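Local coordinates for protein CAIP (Helicobacter cinaedi, PDB 5LBH) that forms a Dps-like mini-ferritin that probably oxidises and stores iron, and promotes differentiation of macrophages into foam cells, at residues E46-V51 against E101-L106; E6-I11 against D53-R58. All coordinates share one frame; numbering follows the deposited sequence.

Contact 1 of 2, residues E46-V51 against E101-L106; sequences EQFADV and EYFLKL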
# COMPACT_ATOMS: atom_id res chain seq x y z
N GLU A 46 23.79 -5.63 -5.47
CA GLU A 46 22.75 -4.78 -6.07
C GLU A 46 23.10 -3.31 -5.94
O GLU A 46 22.80 -2.52 -6.85
CB GLU A 46 21.39 -5.06 -5.42
CG GLU A 46 20.74 -6.39 -5.85
CD GLU A 46 19.52 -6.81 -5.00
OE1 GLU A 46 19.20 -6.13 -3.99
OE2 GLU A 46 18.90 -7.85 -5.33
N GLN A 47 23.80 -2.92 -4.87
CA GLN A 47 24.20 -1.53 -4.72
C GLN A 47 25.33 -1.16 -5.68
O GLN A 47 25.32 -0.06 -6.25
CB GLN A 47 24.65 -1.25 -3.28
CG GLN A 47 23.53 -1.23 -2.25
CD GLN A 47 22.68 0.04 -2.33
OE1 GLN A 47 21.50 -0.00 -2.67
NE2 GLN A 47 23.29 1.18 -2.00
N PHE A 48 26.24 -2.10 -5.96
CA PHE A 48 27.30 -1.85 -6.93
C PHE A 48 26.82 -1.98 -8.36
O PHE A 48 27.45 -1.40 -9.25
CB PHE A 48 28.50 -2.76 -6.65
CG PHE A 48 29.44 -2.18 -5.62
CD1 PHE A 48 29.20 -2.36 -4.26
CD2 PHE A 48 30.52 -1.40 -6.01
CE1 PHE A 48 30.04 -1.80 -3.31
CE2 PHE A 48 31.37 -0.84 -5.07
CZ PHE A 48 31.13 -1.04 -3.72
N ALA A 49 25.73 -2.71 -8.62
CA ALA A 49 25.07 -2.56 -9.91
C ALA A 49 24.61 -1.13 -10.12
O ALA A 49 24.64 -0.62 -11.25
CB ALA A 49 23.89 -3.52 -10.04
N ASP A 50 24.25 -0.43 -9.03
CA ASP A 50 23.76 0.93 -9.16
C ASP A 50 24.88 1.93 -9.39
O ASP A 50 24.76 2.77 -10.29
CB ASP A 50 22.99 1.32 -7.91
CG ASP A 50 21.57 0.78 -7.91
OD1 ASP A 50 21.06 0.42 -8.99
OD2 ASP A 50 20.97 0.73 -6.81
N VAL A 51 26.01 1.80 -8.68
CA VAL A 51 27.16 2.65 -8.98
C VAL A 51 27.65 2.40 -10.41
O VAL A 51 27.99 3.35 -11.12
CB VAL A 51 28.31 2.46 -7.96
CG1 VAL A 51 27.82 2.51 -6.57
CG2 VAL A 51 29.12 1.24 -8.21
N GLU A 101 37.95 -0.34 1.36
CA GLU A 101 39.00 0.65 1.60
C GLU A 101 39.55 1.16 0.28
O GLU A 101 39.93 2.33 0.16
CB GLU A 101 40.16 0.03 2.38
CG GLU A 101 39.74 -0.83 3.52
CD GLU A 101 39.90 -0.15 4.82
OE1 GLU A 101 39.60 1.06 4.87
OE2 GLU A 101 40.27 -0.84 5.80
N TYR A 102 39.60 0.28 -0.71
CA TYR A 102 40.02 0.68 -2.04
C TYR A 102 39.01 1.63 -2.67
O TYR A 102 39.38 2.70 -3.16
CB TYR A 102 40.22 -0.56 -2.89
CG TYR A 102 40.45 -0.27 -4.34
CD1 TYR A 102 39.43 -0.49 -5.27
CD2 TYR A 102 41.65 0.25 -4.78
CE1 TYR A 102 39.63 -0.23 -6.61
CE2 TYR A 102 41.86 0.52 -6.10
CZ TYR A 102 40.85 0.28 -7.02
OH TYR A 102 41.05 0.55 -8.36
N PHE A 103 37.73 1.27 -2.63
CA PHE A 103 36.70 2.17 -3.17
C PHE A 103 36.67 3.49 -2.41
O PHE A 103 36.42 4.54 -3.00
CB PHE A 103 35.33 1.48 -3.14
CG PHE A 103 35.08 0.54 -4.30
CD1 PHE A 103 34.86 1.01 -5.58
CD2 PHE A 103 35.06 -0.84 -4.10
CE1 PHE A 103 34.59 0.13 -6.65
CE2 PHE A 103 34.81 -1.72 -5.14
CZ PHE A 103 34.59 -1.24 -6.42
N LEU A 104 36.92 3.46 -1.10
CA LEU A 104 36.93 4.71 -0.35
C LEU A 104 37.99 5.67 -0.90
O LEU A 104 37.69 6.85 -1.17
CB LEU A 104 37.14 4.44 1.14
CG LEU A 104 37.34 5.67 2.02
CD1 LEU A 104 36.06 6.49 2.18
CD2 LEU A 104 37.82 5.22 3.38
N LYS A 105 39.23 5.19 -1.10
CA LYS A 105 40.27 6.02 -1.72
C LYS A 105 39.81 6.57 -3.06
O LYS A 105 39.92 7.77 -3.33
CB LYS A 105 41.57 5.24 -1.90
CG LYS A 105 42.46 5.12 -0.68
CD LYS A 105 43.83 4.56 -1.09
CE LYS A 105 43.76 3.09 -1.55
NZ LYS A 105 43.81 2.13 -0.41
N LEU A 106 39.25 5.69 -3.90
CA LEU A 106 38.83 6.08 -5.25
C LEU A 106 37.78 7.19 -5.21
O LEU A 106 37.91 8.21 -5.90
CB LEU A 106 38.28 4.85 -5.95
CG LEU A 106 38.68 4.55 -7.37
CD1 LEU A 106 40.19 4.68 -7.47
CD2 LEU A 106 38.21 3.14 -7.72

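Contact 2 of 2, residues E6-I11 against D53-R58; sequences ELLKQI and DDVAER. With FE (Fe (III) ion), chain M.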
# COMPACT_ATOMS: atom_id res chain seq x y z
N GLU A 6 38.31 10.12 -15.95
CA GLU A 6 39.21 8.98 -15.80
C GLU A 6 38.96 8.25 -14.48
O GLU A 6 39.00 7.02 -14.43
CB GLU A 6 40.67 9.44 -15.90
CG GLU A 6 41.03 10.04 -17.28
CD GLU A 6 42.33 10.89 -17.28
OE1 GLU A 6 42.65 11.51 -18.33
OE2 GLU A 6 43.02 10.96 -16.24
N LEU A 7 38.70 8.99 -13.41
CA LEU A 7 38.40 8.34 -12.14
C LEU A 7 37.05 7.63 -12.18
O LEU A 7 36.90 6.54 -11.62
CB LEU A 7 38.48 9.35 -10.99
CG LEU A 7 39.86 9.54 -10.37
CD1 LEU A 7 39.89 10.74 -9.46
CD2 LEU A 7 40.23 8.30 -9.56
N LEU A 8 36.06 8.25 -12.83
CA LEU A 8 34.75 7.63 -12.97
C LEU A 8 34.81 6.29 -13.71
O LEU A 8 34.16 5.33 -13.29
CB LEU A 8 33.79 8.58 -13.68
CG LEU A 8 33.23 9.80 -12.94
CD1 LEU A 8 32.54 10.70 -13.96
CD2 LEU A 8 32.29 9.43 -11.78
N LYS A 9 35.55 6.20 -14.83
CA LYS A 9 35.57 4.92 -15.55
C LYS A 9 36.40 3.89 -14.81
O LYS A 9 36.15 2.68 -14.94
CB LYS A 9 36.06 5.02 -16.99
CG LYS A 9 35.91 6.32 -17.68
CD LYS A 9 36.05 6.13 -19.18
CE LYS A 9 37.22 5.21 -19.50
NZ LYS A 9 37.22 4.85 -20.95
N GLN A 10 37.38 4.33 -14.03
CA GLN A 10 38.08 3.39 -13.16
C GLN A 10 37.12 2.81 -12.13
O GLN A 10 37.06 1.58 -11.93
CB GLN A 10 39.28 4.10 -12.51
CG GLN A 10 40.09 3.22 -11.57
CD GLN A 10 40.84 2.13 -12.31
OE1 GLN A 10 41.46 2.38 -13.35
NE2 GLN A 10 40.76 0.92 -11.81
N ILE A 11 36.31 3.66 -11.49
CA ILE A 11 35.26 3.18 -10.59
C ILE A 11 34.33 2.20 -11.32
O ILE A 11 33.93 1.17 -10.78
CB ILE A 11 34.47 4.37 -10.01
CG1 ILE A 11 35.38 5.32 -9.21
CG2 ILE A 11 33.30 3.87 -9.18
CD1 ILE A 11 34.72 6.09 -8.16
N ASP A 53 25.98 1.74 -13.06
CA ASP A 53 25.14 2.48 -13.99
C ASP A 53 25.21 3.99 -13.74
O ASP A 53 25.25 4.78 -14.70
CB ASP A 53 23.70 1.96 -13.90
CG ASP A 53 22.80 2.52 -14.99
OD1 ASP A 53 23.23 2.60 -16.17
OD2 ASP A 53 21.63 2.85 -14.67
N ASP A 54 25.22 4.42 -12.47
CA ASP A 54 25.30 5.85 -12.15
C ASP A 54 26.57 6.46 -12.71
O ASP A 54 26.54 7.50 -13.38
CB ASP A 54 25.32 6.08 -10.64
CG ASP A 54 24.05 5.68 -9.96
OD1 ASP A 54 24.12 5.43 -8.73
OD2 ASP A 54 23.02 5.62 -10.65
N VAL A 55 27.70 5.81 -12.43
CA VAL A 55 29.01 6.32 -12.79
C VAL A 55 29.20 6.35 -14.31
O VAL A 55 29.75 7.31 -14.86
CB VAL A 55 30.07 5.48 -12.03
CG1 VAL A 55 30.40 4.19 -12.71
CG2 VAL A 55 31.27 6.30 -11.70
N ALA A 56 28.71 5.32 -15.02
CA ALA A 56 28.76 5.33 -16.48
C ALA A 56 27.94 6.47 -17.05
O ALA A 56 28.35 7.11 -18.02
CB ALA A 56 28.25 4.00 -17.04
N GLU A 57 26.74 6.69 -16.50
CA GLU A 57 25.89 7.76 -16.98
C GLU A 57 26.44 9.13 -16.65
O GLU A 57 26.26 10.08 -17.42
CB GLU A 57 24.49 7.59 -16.41
CG GLU A 57 23.65 6.67 -17.27
CD GLU A 57 22.34 6.28 -16.65
OE1 GLU A 57 21.75 5.30 -17.16
OE2 GLU A 57 21.87 6.94 -15.69
N ARG A 58 27.18 9.27 -15.55
CA ARG A 58 27.76 10.57 -15.27
C ARG A 58 28.85 10.90 -16.29
O ARG A 58 28.92 12.03 -16.78
CB ARG A 58 28.29 10.61 -13.85
CG ARG A 58 28.95 11.92 -13.52
CD ARG A 58 27.93 13.05 -13.50
NE ARG A 58 28.53 14.34 -13.17
CZ ARG A 58 28.04 15.51 -13.57
NH1 ARG A 58 26.94 15.56 -14.32
NH2 ARG A 58 28.66 16.64 -13.22
FE FE M . 20.22 4.00 -16.29

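Contact 1 of 2, residues E46-V51 against E101-L106
Nearly equal first torsions, -85° in F48 and -81° in F103, swing each phenyl group to the N side of its own backbone, with F103 CG anti to its carbonyl carbon. The two side chains then reach inward from opposite directions and meet between helices 34-61 and 89-116, across the 10.9 Å from F48 CA to F103 CA. They meet as an edge-to-face aromatic pair with F48 supplying the edge. Its CE2 stands 3.4 Å above the plane of the F103 ring, over the middle and roughly equidistant from all six carbons. The nearest is F103 CZ, 3.5 Å from F48 CE2. Even F103 CG is only 4.0 Å from F48 CE2. The neighbouring F48 CZ stands a little higher over the same face, 4.0 Å from F103 CD2. Relative to F48, F103 CD1 lies in the plane of the ring, at its edge. The planes are inclined at 53°, so the T is tilted rather than upright, and the F48 and F103 ring centroids are 4.8 Å apart.

This one pair makes nearly all of the contact, which buries just 92 Å² in total; its centre lies about 2 Å from the centre of the chain. Helices 34-61 and 89-116 are diagonal in the ferritin four-helix bundle, and the other two pack on both. F18 of helix 4-28 forms a further edge-to-face pair with F48, while L133 of helix 120-144 and I79 pack on F103. Two rings thus span the diagonal. With one C-H of F48, at CE2, directed at the pi face of F103, the join is apolar but directional, and probably favours this tilt of the rings in the bundle core.

Contact 2 of 2, residues E6-I11 against D53-R58
Around V55 the helical segment 53-58 faces two ways: its valine takes up L8 and I11 of helix 4-28, while D53 and E57, one turn apart, hold an iron(III) ion on another side. V55 has CG1 between its backbone N and carbonyl carbon (chi1 82°), which leaves CG2 to point across the interface. That single methyl meets L8 CD2 at 3.3 Å, the two side chains lying alongside and pointing opposite ways, and I11 CG2 approaches it at 4.0 Å. V55 CG2 also sits against the backbone oxygen L8 O, at 3.4 Å. Next along, L8 CD1 rests against the aliphatic R58 CG at 3.8 Å. The guanidinium group of R58 leads away to a salt bridge with D119 and a hydrogen bond with S122, both of its own chain, and to a hydrogen bond with Q134 of a third subunit. Segments 6-11 and 53-58 run roughly antiparallel, their axes 8.8 Å apart at closest approach with 152° between them.

On the metal side, D53 OD2 binds the iron at 2.4 Å and E57 OE1 at 2.2 Å, each carboxylate through one oxygen. H26 of a second subunit adds a nitrogen ligand, so the site straddles a subunit interface, as in the ferroxidase centres of Dps proteins. The second oxygens are held too: D53 OD1 by W27 of that second subunit, E57 OE2 by a salt bridge to K135 of the third. Such second-shell bonds probably limit rotation of the carboxylates, favouring one-oxygen binding, while V55 meets helix 4-28 from a different side of the same helical turns.

In the fold
Helix 34-61 runs through both contacts: F48 of contact 1 and V55 of contact 2 lie about two turns apart on it, and the contact centres are about 11 Å apart. The other partners also meet, where helix 89-116 packs on helix 4-28. There L106 CG comes within 3.9 Å of I11 CG1. Y102 OH packs 3.5 Å from Q10 NE2. D14 accepts a hydrogen bond from each of these two residues. The iron is well clear of both contacts. FE lies 12.2 Å from V55 CG2. From FE to F48 CE2 is 16.5 Å. Contact 1 thus belongs to the middle of the bundle, whereas contact 2 shares its helical turns with the intersubunit metal site.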